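PDB 7LPO: cytoplasmic protein from Cryptococcus neoformans var. grubii serotype A, which probably hydrolyses steryl beta-glucosides, acting as a sterylglucosidase of glycoside hydrolase family 5. Local coordinates for residues V693-R696 and A697-A701. Residues are numbered along the deposited sequence; the frame is centred on the assembly and turned at random.
Sequences VRVR and ADDIA
Asp699 turns its carboxylate back onto Arg696, three residues earlier, and closes a type I beta turn running from Arg696 to Asp699 at the end of a strand. The turn carries its usual backbone bond, Asp699 N to Arg696 O, here long at 3.3 Å. Most of the grip comes from a single oxygen. Asp699 OD2 accepts the backbone N-H of Arg696 at 2.8 Å, on its anti side, and also takes Arg696 NE at 3.0 Å on its syn side. Both donors come from the same face of the carboxylate and both bonds are nearly straight. Asp699 OD2 lies at the edge of the Arg696 guanidinium, in its plane. The two planes are turned 57° apart, and the second arm, Arg696 NH2 to Asp699 OD1 at 2.8 Å, is a salt bridge but only a weak, bent hydrogen bond. With CG beside the backbone N (chi1 -62°) and further bends at chi2 and chi3, the Arg696 chain brings NE to the oxygen that its own backbone N-H already holds. Buried Val695 backs this tight part, with CG1 4.1 Å from Asp699 OD2. The solvent side is looser: exposed Asp698 rests OD1 against Arg696 CB at 3.3 Å, while Asp698 OD1 lies 4.4 Å from Arg696 NE, well out of the guanidinium plane, where no N-H points at it. Within the C-terminal domain, the turn ends strand 689-696, an inner strand of a four-stranded antiparallel sheet, between strands 676-682 and 761-770; the Val695 backbone hydrogen-bonds to that of Glu762, its side chain packs on Tyr764, and the chain then leaves through a loop toward strand 707-710.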
loop_
_atom_site.group_PDB
_atom_site.type_symbol
_atom_site.label_atom_id
_atom_site.label_comp_id
_atom_site.label_asym_id
_atom_site.label_seq_id
_atom_site.Cartn_x
_atom_site.Cartn_y
_atom_site.Cartn_z
ATOM N N VAL A 693 9.430 -5.558 -28.044
ATOM C CA VAL A 693 9.870 -4.195 -27.770
ATOM C C VAL A 693 9.754 -3.359 -29.041
ATOM O O VAL A 693 10.108 -3.810 -30.134
ATOM C CB VAL A 693 11.314 -4.177 -27.223
ATOM C CG1 VAL A 693 12.205 -5.051 -28.074
ATOM C CG2 VAL A 693 11.853 -2.755 -27.150
ATOM N N ARG A 694 9.244 -2.142 -28.893
ATOM C CA ARG A 694 9.161 -1.187 -29.991
ATOM C C ARG A 694 10.448 -0.375 -30.010
ATOM O O ARG A 694 10.760 0.321 -29.035
ATOM C CB ARG A 694 7.944 -0.280 -29.818
ATOM C CG ARG A 694 7.702 0.696 -30.963
ATOM C CD ARG A 694 6.293 1.285 -30.909
ATOM N NE ARG A 694 5.267 0.255 -31.074
ATOM C CZ ARG A 694 4.842 -0.207 -32.248
ATOM N NH1 ARG A 694 5.336 0.269 -33.379
ATOM N NH2 ARG A 694 3.912 -1.147 -32.291
ATOM N N VAL A 695 11.194 -0.473 -31.109
ATOM C CA VAL A 695 12.506 0.152 -31.251
ATOM C C VAL A 695 12.423 1.179 -32.373
ATOM O O VAL A 695 12.024 0.848 -33.495
ATOM C CB VAL A 695 13.605 -0.889 -31.546
ATOM C CG1 VAL A 695 14.998 -0.247 -31.492
ATOM C CG2 VAL A 695 13.536 -2.061 -30.568
ATOM N N ARG A 696 12.795 2.416 -32.074
ATOM C CA ARG A 696 12.744 3.509 -33.033
ATOM C C ARG A 696 14.123 3.762 -33.634
ATOM O O ARG A 696 15.152 3.325 -33.111
ATOM C CB ARG A 696 12.225 4.790 -32.369
ATOM C CG ARG A 696 10.804 4.686 -31.821
ATOM C CD ARG A 696 10.634 5.505 -30.537
ATOM N NE ARG A 696 11.503 5.057 -29.445
ATOM C CZ ARG A 696 11.407 5.483 -28.185
ATOM N NH1 ARG A 696 10.471 6.364 -27.850
ATOM N NH2 ARG A 696 12.243 5.030 -27.260
ATOM N N ALA A 697 14.131 4.505 -34.741
ATOM C CA ALA A 697 15.374 4.759 -35.456
ATOM C C ALA A 697 16.314 5.678 -34.688
ATOM O O ALA A 697 17.525 5.653 -34.942
ATOM C CB ALA A 697 15.070 5.357 -36.829
ATOM N N ASP A 698 15.801 6.475 -33.752
ATOM C CA ASP A 698 16.638 7.383 -32.981
ATOM C C ASP A 698 16.991 6.838 -31.600
ATOM O O ASP A 698 17.583 7.564 -30.793
ATOM C CB ASP A 698 15.960 8.751 -32.846
ATOM C CG ASP A 698 14.529 8.659 -32.341
ATOM O OD1 ASP A 698 14.081 7.545 -31.991
ATOM O OD2 ASP A 698 13.851 9.706 -32.296
ATOM N N ASP A 699 16.661 5.581 -31.315
ATOM C CA ASP A 699 17.059 4.982 -30.048
ATOM C C ASP A 699 18.555 4.691 -30.045
ATOM O O ASP A 699 19.170 4.468 -31.090
ATOM C CB ASP A 699 16.273 3.696 -29.792
ATOM C CG ASP A 699 14.896 3.969 -29.214
ATOM O OD1 ASP A 699 14.790 4.875 -28.356
ATOM O OD2 ASP A 699 13.924 3.294 -29.617
ATOM N N ILE A 700 19.134 4.679 -28.849
ATOM C CA ILE A 700 20.572 4.522 -28.665
ATOM C C ILE A 700 20.875 3.071 -28.325
ATOM O O ILE A 700 20.439 2.566 -27.284
ATOM C CB ILE A 700 21.098 5.446 -27.559
ATOM C CG1 ILE A 700 20.921 6.912 -27.948
ATOM C CG2 ILE A 700 22.553 5.121 -27.270
ATOM C CD1 ILE A 700 21.097 7.871 -26.771
ATOM N N ALA A 701 21.650 2.413 -29.186
ATOM C CA ALA A 701 22.079 1.038 -28.970
ATOM C C ALA A 701 23.543 0.913 -29.363
ATOM O O ALA A 701 23.944 1.385 -30.430
ATOM C CB ALA A 701 21.235 0.048 -29.783
#